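Local atomic coordinates of uracil-DNA glycosylase (Nitratifractor salsuginis, PDB entry 5X3G), a protein that belongs to the uracil-DNA glycosylase superfamily and folds as a single alpha/beta domain around a four-stranded parallel sheet flanked by helices. Residues 43-48 with 170-175; 79-84 with 90-95; 109-114 with 135-140; 122-125 with 129-132. All coordinates share one frame; numbering follows the deposited sequence.

Interaction 1: residues 43-48 with 170-175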
# COMPACT_ATOMS: atom_id res chain seq x y z
N LEU A 43 7.46 -4.16 -20.93
CA LEU A 43 7.40 -5.47 -20.30
C LEU A 43 8.72 -6.22 -20.44
O LEU A 43 9.14 -6.93 -19.51
CB LEU A 43 6.25 -6.29 -20.89
CG LEU A 43 4.86 -5.98 -20.34
CD1 LEU A 43 3.79 -6.78 -21.07
CD2 LEU A 43 4.82 -6.26 -18.85
N GLU A 44 9.39 -6.08 -21.59
CA GLU A 44 10.69 -6.73 -21.76
C GLU A 44 11.72 -6.14 -20.81
O GLU A 44 12.48 -6.87 -20.16
CB GLU A 44 11.15 -6.60 -23.21
N TRP A 45 11.77 -4.80 -20.71
CA TRP A 45 12.66 -4.16 -19.75
C TRP A 45 12.36 -4.61 -18.33
O TRP A 45 13.28 -4.86 -17.54
CB TRP A 45 12.53 -2.64 -19.85
CG TRP A 45 13.16 -1.94 -18.68
CD1 TRP A 45 14.48 -1.86 -18.40
CD2 TRP A 45 12.47 -1.25 -17.63
NE1 TRP A 45 14.68 -1.14 -17.24
CE2 TRP A 45 13.46 -0.76 -16.75
CE3 TRP A 45 11.13 -0.99 -17.35
CZ2 TRP A 45 13.14 -0.03 -15.61
CZ3 TRP A 45 10.82 -0.26 -16.22
CH2 TRP A 45 11.82 0.21 -15.36
N MSE A 46 11.09 -4.72 -17.98
CA MSE A 46 10.67 -5.16 -16.67
C MSE A 46 11.12 -6.59 -16.39
O MSE A 46 11.49 -6.93 -15.27
CB MSE A 46 9.15 -5.06 -16.55
CG MSE A 46 8.64 -4.56 -15.24
SE MSE A 46 6.71 -4.47 -15.35
CE MSE A 46 6.29 -6.21 -14.59
N ALA A 47 11.08 -7.42 -17.43
CA ALA A 47 11.55 -8.79 -17.30
C ALA A 47 13.06 -8.84 -17.13
O ALA A 47 13.59 -9.74 -16.46
CB ALA A 47 11.12 -9.61 -18.52
N ALA A 48 13.78 -7.87 -17.72
CA ALA A 48 15.23 -7.83 -17.57
C ALA A 48 15.64 -7.68 -16.11
O ALA A 48 16.70 -8.17 -15.71
CB ALA A 48 15.81 -6.69 -18.40
N ALA A 170 2.00 3.22 -9.78
CA ALA A 170 3.01 2.51 -10.55
C ALA A 170 3.73 1.55 -9.62
O ALA A 170 4.00 1.88 -8.46
CB ALA A 170 4.02 3.47 -11.19
N LEU A 171 4.04 0.35 -10.11
CA LEU A 171 4.60 -0.70 -9.28
C LEU A 171 6.13 -0.69 -9.23
O LEU A 171 6.71 -1.52 -8.52
CB LEU A 171 4.12 -2.07 -9.76
CG LEU A 171 2.61 -2.31 -9.78
CD1 LEU A 171 2.31 -3.77 -10.06
CD2 LEU A 171 1.96 -1.86 -8.48
N LEU A 172 6.79 0.21 -9.96
CA LEU A 172 8.24 0.24 -9.94
C LEU A 172 8.73 1.68 -9.97
O LEU A 172 8.01 2.60 -10.38
CB LEU A 172 8.84 -0.56 -11.11
CG LEU A 172 8.55 -0.18 -12.57
CD1 LEU A 172 9.37 1.02 -13.03
CD2 LEU A 172 8.79 -1.38 -13.47
N PHE A 173 9.97 1.86 -9.53
CA PHE A 173 10.62 3.16 -9.42
C PHE A 173 12.02 3.06 -10.01
O PHE A 173 12.74 2.10 -9.74
CB PHE A 173 10.70 3.60 -7.95
CG PHE A 173 11.52 4.84 -7.71
CD1 PHE A 173 10.92 6.09 -7.66
CD2 PHE A 173 12.89 4.76 -7.50
CE1 PHE A 173 11.67 7.23 -7.42
CE2 PHE A 173 13.65 5.90 -7.27
CZ PHE A 173 13.03 7.13 -7.23
N THR A 174 12.40 4.05 -10.82
CA THR A 174 13.75 4.13 -11.37
C THR A 174 14.50 5.34 -10.83
O THR A 174 15.59 5.21 -10.27
CB THR A 174 13.72 4.15 -12.90
OG1 THR A 174 12.89 5.23 -13.36
CG2 THR A 174 13.17 2.84 -13.44
N SER A 175 13.93 6.54 -11.00
CA SER A 175 14.48 7.75 -10.42
C SER A 175 13.34 8.71 -10.14
O SER A 175 12.24 8.56 -10.68
CB SER A 175 15.53 8.40 -11.33
OG SER A 175 14.94 8.85 -12.54
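L172 and T174 receive W45 and selenomethionine M46 of helix 40-48 where the chain leaves the edge strand 164-168. Their loop, 170-175, leads into helix 179-196, the helical arm of a beta-alpha-beta crossover that returns to the sheet at strand 203-207. L172 turns its side chain toward helix 40-48 and sets both methyls against W45, one of them reaching M46 as well. Its CD1 comes to 3.5 Å from CH2 of W45, lying in the plane of the indole at the ring's edge. The other methyl, CD2, reaches CZ3 of W45 at 3.6 Å and CG of M46, also at 3.6 Å. With chi1 of 61°, CG of L172 sits between the backbone N and the carbonyl carbon, and the fork of the leucine spreads across the two helix residues. M46 is buried, and W186 of helix 179-196 also packs on it. F173 points away from helix 40-48. T174 faces the helix again, and its two branches part: OG1 bonds to E178 and H182, while CG2 meets the indole. On the helix side, W45 extends its ring with CG anti to the backbone N (chi1 166°), while Y42 and Y52 stack edge-to-face with it. The methyl CG2 of T174 rests at the indole edge, 3.5 Å from CH2 and 3.6 Å from CZ2 of W45.

Interaction 2: residues 79-84 with 90-95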
# COMPACT_ATOMS: atom_id res chain seq x y z
N ASP A 79 3.93 5.62 -6.05
CA ASP A 79 4.91 4.71 -6.63
C ASP A 79 5.87 4.30 -5.52
O ASP A 79 5.84 4.89 -4.42
CB ASP A 79 5.65 5.37 -7.81
CG ASP A 79 6.54 6.52 -7.38
OD1 ASP A 79 6.22 7.18 -6.37
OD2 ASP A 79 7.55 6.78 -8.07
N PRO A 80 6.70 3.28 -5.74
CA PRO A 80 7.57 2.79 -4.66
C PRO A 80 8.42 3.89 -4.05
O PRO A 80 8.72 4.91 -4.68
CB PRO A 80 8.43 1.74 -5.36
CG PRO A 80 7.58 1.23 -6.45
CD PRO A 80 6.78 2.41 -6.93
N TYR A 81 8.81 3.67 -2.80
CA TYR A 81 9.68 4.61 -2.10
C TYR A 81 11.02 4.72 -2.83
O TYR A 81 11.53 3.72 -3.35
CB TYR A 81 9.89 4.17 -0.66
CG TYR A 81 8.70 4.38 0.25
CD1 TYR A 81 8.23 5.66 0.52
CD2 TYR A 81 8.05 3.31 0.85
CE1 TYR A 81 7.15 5.86 1.36
CE2 TYR A 81 6.97 3.50 1.69
CZ TYR A 81 6.52 4.78 1.95
OH TYR A 81 5.45 4.98 2.78
N PRO A 82 11.62 5.92 -2.87
CA PRO A 82 12.84 6.12 -3.67
C PRO A 82 14.07 5.41 -3.13
O PRO A 82 15.20 5.72 -3.53
CB PRO A 82 13.03 7.64 -3.63
CG PRO A 82 11.70 8.21 -3.17
CD PRO A 82 11.14 7.17 -2.26
N ARG A 83 13.87 4.44 -2.24
CA ARG A 83 14.97 3.83 -1.51
C ARG A 83 14.95 2.32 -1.73
O ARG A 83 13.89 1.70 -1.59
CB ARG A 83 14.86 4.20 -0.03
CG ARG A 83 15.05 5.68 0.22
CD ARG A 83 14.89 6.04 1.68
NE ARG A 83 13.53 5.74 2.12
CZ ARG A 83 12.50 6.56 1.94
NH1 ARG A 83 12.66 7.72 1.32
NH2 ARG A 83 11.29 6.20 2.36
N PRO A 84 16.08 1.71 -2.08
CA PRO A 84 16.08 0.26 -2.33
C PRO A 84 15.60 -0.56 -1.14
O PRO A 84 14.82 -1.50 -1.33
CB PRO A 84 17.55 -0.04 -2.67
CG PRO A 84 18.10 1.26 -3.14
CD PRO A 84 17.40 2.32 -2.35
N TYR A 90 4.70 -2.85 -1.58
CA TYR A 90 3.46 -2.45 -0.93
C TYR A 90 3.36 -0.94 -0.91
O TYR A 90 4.35 -0.24 -0.66
CB TYR A 90 3.38 -2.96 0.51
CG TYR A 90 3.40 -4.46 0.67
CD1 TYR A 90 2.24 -5.20 0.52
CD2 TYR A 90 4.57 -5.13 0.99
CE1 TYR A 90 2.25 -6.58 0.68
CE2 TYR A 90 4.59 -6.51 1.14
CZ TYR A 90 3.42 -7.22 0.99
OH TYR A 90 3.44 -8.59 1.14
N ALA A 91 2.16 -0.43 -1.16
CA ALA A 91 1.88 0.96 -0.84
C ALA A 91 2.01 1.18 0.66
O ALA A 91 1.72 0.29 1.47
CB ALA A 91 0.48 1.35 -1.32
N PHE A 92 2.50 2.36 1.03
CA PHE A 92 2.49 2.86 2.40
C PHE A 92 3.50 2.16 3.31
O PHE A 92 4.04 2.79 4.22
CB PHE A 92 1.09 2.74 3.00
CG PHE A 92 0.83 3.71 4.12
CD1 PHE A 92 1.26 5.02 4.01
CD2 PHE A 92 0.16 3.32 5.26
CE1 PHE A 92 1.03 5.93 5.03
CE2 PHE A 92 -0.07 4.22 6.29
CZ PHE A 92 0.37 5.52 6.17
N ILE A 93 3.77 0.88 3.08
CA ILE A 93 4.67 0.12 3.96
C ILE A 93 6.11 0.42 3.57
O ILE A 93 6.56 0.08 2.47
CB ILE A 93 4.38 -1.38 3.88
CG1 ILE A 93 2.92 -1.66 4.18
CG2 ILE A 93 5.26 -2.13 4.87
CD1 ILE A 93 2.47 -1.22 5.56
N ASP A 94 6.85 1.04 4.49
CA ASP A 94 8.24 1.39 4.26
C ASP A 94 9.14 0.26 4.75
O ASP A 94 9.19 -0.02 5.96
CB ASP A 94 8.59 2.71 4.95
CG ASP A 94 9.94 3.26 4.52
OD1 ASP A 94 10.91 2.49 4.42
OD2 ASP A 94 10.03 4.48 4.26
N GLY A 95 9.88 -0.36 3.83
CA GLY A 95 10.74 -1.48 4.15
C GLY A 95 11.92 -1.15 5.04
O GLY A 95 12.59 -2.08 5.51
O HOH W 1 7.20 1.29 -1.75
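The long loop between strands 73-77 and 101-102 doubles back on itself here, and Y81 in its first limb lays its ring against F92, I93 and D94 in its second. The phenol is held at its far end by a hydrogen bond from OH of Y81 to O of F92, 3.0 Å long. The hydroxyl approaches from above the carbonyl plane, at a C=O...O angle of 103°, and so does not lie on a lone pair. O of I93 comes up to the ring edge in its plane, 3.5 Å from CE2 of Y81. One face of the same ring is covered by the D94 carboxylate, tilted 25° from it, with OD2 of D94 4.0 Å above the ring centre. The first limb carries, at D79-Y81, the Asp-Pro-Tyr of the GQDPY signature loop of the uracil-DNA glycosylase family, which follows the end of strand 73-77. R83, two residues after the tyrosine, bends at chi3 and brings NH2 to 2.9 Å from OD2 of D94 in a salt bridge. The carboxylate oxygen is met on its syn side and lies close to the guanidinium plane, although the N-H...O angle of 140° is bent. OG of S86 joins the two residues from the tip of the loop, bonding to both OD1 of D94 and NE of R83, and OD1 also takes the backbone N of R96. D94 is buried, so these partners probably stabilise its charge. A water accepts from N of Y81 at 3.1 Å and makes a weak bond to O of Y90.

Interaction 3: residues 109-114 with 135-140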
# COMPACT_ATOMS: atom_id res chain seq x y z
N GLU A 109 13.21 4.50 12.93
CA GLU A 109 12.76 4.37 11.55
C GLU A 109 11.29 4.75 11.40
O GLU A 109 10.90 5.26 10.34
CB GLU A 109 13.00 2.94 11.05
CG GLU A 109 14.46 2.66 10.70
CD GLU A 109 15.03 3.66 9.71
OE1 GLU A 109 16.20 4.06 9.87
OE2 GLU A 109 14.31 4.05 8.76
N VAL A 110 10.47 4.51 12.42
CA VAL A 110 9.09 4.98 12.38
C VAL A 110 9.05 6.50 12.39
O VAL A 110 8.33 7.13 11.61
CB VAL A 110 8.27 4.39 13.55
CG1 VAL A 110 6.92 5.08 13.65
CG2 VAL A 110 8.09 2.90 13.37
N ASN A 111 9.84 7.11 13.28
CA ASN A 111 9.85 8.56 13.39
C ASN A 111 10.34 9.21 12.11
O ASN A 111 9.85 10.28 11.72
CB ASN A 111 10.72 9.00 14.57
CG ASN A 111 9.97 8.97 15.89
OD1 ASN A 111 10.58 8.91 16.96
ND2 ASN A 111 8.65 9.02 15.83
N ARG A 112 11.31 8.59 11.43
CA ARG A 112 11.81 9.15 10.18
C ARG A 112 10.73 9.16 9.10
O ARG A 112 10.63 10.11 8.33
CB ARG A 112 13.04 8.38 9.72
CG ARG A 112 13.59 8.85 8.38
CD ARG A 112 14.74 7.99 7.87
NE ARG A 112 15.96 8.16 8.66
CZ ARG A 112 17.16 7.72 8.28
NH1 ARG A 112 17.30 7.08 7.13
NH2 ARG A 112 18.21 7.92 9.06
N ALA A 113 9.91 8.11 9.04
CA ALA A 113 8.87 7.97 8.02
C ALA A 113 7.62 8.71 8.49
O ALA A 113 6.73 8.14 9.12
CB ALA A 113 8.58 6.50 7.74
N THR A 114 7.56 9.99 8.13
CA THR A 114 6.54 10.91 8.63
C THR A 114 5.14 10.34 8.54
O THR A 114 4.39 10.30 9.53
CB THR A 114 6.63 12.23 7.86
OG1 THR A 114 7.99 12.68 7.83
CG2 THR A 114 5.76 13.30 8.50
N THR A 135 0.10 12.67 22.01
CA THR A 135 0.71 11.57 21.28
C THR A 135 2.24 11.66 21.33
O THR A 135 2.92 11.28 20.37
CB THR A 135 0.22 11.54 19.84
OG1 THR A 135 0.58 12.75 19.17
CG2 THR A 135 -1.30 11.38 19.80
N SER A 136 2.77 12.15 22.44
CA SER A 136 4.20 12.36 22.59
C SER A 136 4.93 11.02 22.75
O SER A 136 4.33 9.99 23.06
CB SER A 136 4.49 13.25 23.79
OG SER A 136 3.90 12.72 24.97
N GLN A 137 6.25 11.07 22.55
CA GLN A 137 7.08 9.89 22.77
C GLN A 137 7.01 9.41 24.21
O GLN A 137 7.19 8.21 24.48
CB GLN A 137 8.53 10.18 22.38
CG GLN A 137 8.78 10.33 20.89
CD GLN A 137 9.02 8.99 20.21
OE1 GLN A 137 8.08 8.24 19.95
NE2 GLN A 137 10.28 8.69 19.94
N GLU A 138 6.78 10.32 25.16
CA GLU A 138 6.68 9.93 26.56
C GLU A 138 5.40 9.16 26.83
O GLU A 138 5.42 8.09 27.45
CB GLU A 138 6.75 11.17 27.46
N ALA A 139 4.26 9.69 26.36
CA ALA A 139 3.00 8.97 26.47
C ALA A 139 3.08 7.61 25.79
O ALA A 139 2.59 6.61 26.32
CB ALA A 139 1.87 9.80 25.88
N ILE A 140 3.72 7.55 24.62
CA ILE A 140 3.83 6.29 23.89
C ILE A 140 4.70 5.30 24.65
O ILE A 140 4.38 4.11 24.75
CB ILE A 140 4.35 6.54 22.46
CG1 ILE A 140 3.28 7.25 21.63
CG2 ILE A 140 4.78 5.23 21.80
CD1 ILE A 140 3.70 7.53 20.20
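Two short surface helices, 108-112 and 137-141, approach one another beside the small antiparallel hairpin of strands 101-102 and 105-106, and N111 and Q137 are the side chains that meet between them. The contact is small and lies far from the centre of the chain. The two amides come from opposite directions, and OD1 of N111 stands 3.0 Å from NE2 of Q137. Despite that distance the geometry is too poor for a hydrogen bond: OD1 lies over the face of the glutamine amide near NE2, off the line of its N-H bonds, and the two amide planes are 67° apart. What sets the glutamine is the hairpin: its OE1 accepts from the backbone N of L106, and NE2 is hydrogen-bonded outside the two segments. A kink in the middle of the side chain, chi2 -85°, goes with OE1 reaching the backbone of L106. L106 also carries packing from N111 and I140, and so lies against both helices. Helix 137-141 opens with S136 as N-cap, whose OG accepts a weak bond from N of A139, 3.4 Å away, and is itself bonded to D134. Helix 108-112 gives way at A113, the centre of an inverse gamma turn and N-cap of helix 114-126. In that last turn, N of A113 is 3.3 Å from its acceptor O of E109, with a weak second bond to O of V110 at 3.2 Å.

Interaction 4: residues 122-125 with 129-132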
# COMPACT_ATOMS: atom_id res chain seq x y z
N MSE A 122 -2.12 7.90 15.02
CA MSE A 122 -3.56 7.93 14.73
C MSE A 122 -4.22 6.64 15.19
O MSE A 122 -5.26 6.66 15.83
CB MSE A 122 -3.81 8.17 13.23
CG MSE A 122 -5.30 8.22 12.79
SE MSE A 122 -6.21 6.48 12.72
CE MSE A 122 -5.19 5.65 11.28
N ALA A 123 -3.60 5.50 14.85
CA ALA A 123 -4.17 4.22 15.23
C ALA A 123 -4.14 4.03 16.75
O ALA A 123 -5.08 3.48 17.33
CB ALA A 123 -3.43 3.08 14.53
N LEU A 124 -3.07 4.49 17.40
CA LEU A 124 -3.01 4.43 18.86
C LEU A 124 -4.11 5.27 19.49
O LEU A 124 -4.63 4.91 20.55
CB LEU A 124 -1.64 4.88 19.35
CG LEU A 124 -0.48 3.92 19.11
CD1 LEU A 124 0.84 4.57 19.53
CD2 LEU A 124 -0.71 2.60 19.86
N VAL A 125 -4.47 6.40 18.87
CA VAL A 125 -5.57 7.20 19.40
C VAL A 125 -6.91 6.51 19.17
O VAL A 125 -7.73 6.39 20.08
CB VAL A 125 -5.55 8.61 18.78
CG1 VAL A 125 -6.81 9.39 19.18
CG2 VAL A 125 -4.30 9.36 19.19
N SER A 129 -5.80 3.83 23.19
CA SER A 129 -4.57 3.70 23.97
C SER A 129 -4.03 5.07 24.38
O SER A 129 -3.64 5.26 25.54
CB SER A 129 -3.52 2.93 23.17
OG SER A 129 -3.90 1.58 22.99
N LEU A 130 -4.01 6.02 23.46
CA LEU A 130 -3.50 7.36 23.71
C LEU A 130 -4.65 8.34 23.84
O LEU A 130 -5.67 8.20 23.17
CB LEU A 130 -2.57 7.82 22.59
CG LEU A 130 -1.18 7.21 22.40
CD1 LEU A 130 -0.55 7.74 21.12
CD2 LEU A 130 -0.31 7.53 23.60
N ASP A 131 -4.46 9.34 24.69
CA ASP A 131 -5.30 10.52 24.62
C ASP A 131 -5.00 11.24 23.32
O ASP A 131 -3.83 11.42 22.97
CB ASP A 131 -5.05 11.43 25.82
CG ASP A 131 -6.02 12.60 25.90
OD1 ASP A 131 -6.15 13.35 24.91
OD2 ASP A 131 -6.65 12.78 26.96
N PRO A 132 -6.02 11.65 22.55
CA PRO A 132 -5.75 12.36 21.29
C PRO A 132 -4.97 13.65 21.48
O PRO A 132 -4.34 14.12 20.52
CB PRO A 132 -7.16 12.63 20.73
CG PRO A 132 -8.09 12.47 21.91
CD PRO A 132 -7.46 11.42 22.77
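The carbonyl oxygen of L124 is gripped by two backbone amides, N of S129 at 3.1 Å and N of L130 at 3.2 Å. This is the C-terminal end of helix 114-126, where the chain reverses into the loop and folds back over the last turn. The two donors use the acceptor differently. S129 N comes almost straight along the C=O bond, whereas L130 N stands 52° out of the carbonyl plane. Its own hydrogen bond is the straighter of the pair, at 163°. Beside this double grip the returning chain packs on the helix with its apolar side chains. CD1 of L130 sits against CB of L124 at 3.5 Å, and L130 also lies on A139 and I140 of helix 137-141. V125 splits its two methyls between partners: CG2 faces CB of L130 at 4.1 Å, while CG1 is turned anti to the backbone N (chi1 172°) toward the proline. W243 of helix 240-246 packs on V125 as well. The polar ends look elsewhere, S129 OG to R127 and D131 OD1 to the amide of R133. Beyond D131, the ring of P132 crosses the valine at about a right angle, its CB 3.6 Å from CG1 of V125.

In the fold
From the N terminus, helix 40-48 comes first, and interaction 1 joins it to the loop after strand 164-168, closing a span of the chain that encloses all the others. Interaction 2 follows, closing a short loop that follows strand 73-77; it touches interaction 1 where P80 and P82 meet residues 170-173. Interaction 3 comes in series after it, touching it where A113 packs near D94, and bridges helices 108-112 and 137-141. Nested inside is interaction 4, at the end of helix 114-126, which packs against interaction 3 through L130, V125, T135, A139 and I140. Interactions 1 and 4 lie on opposite sides of the chain's centre, their own centres about 39 Å apart.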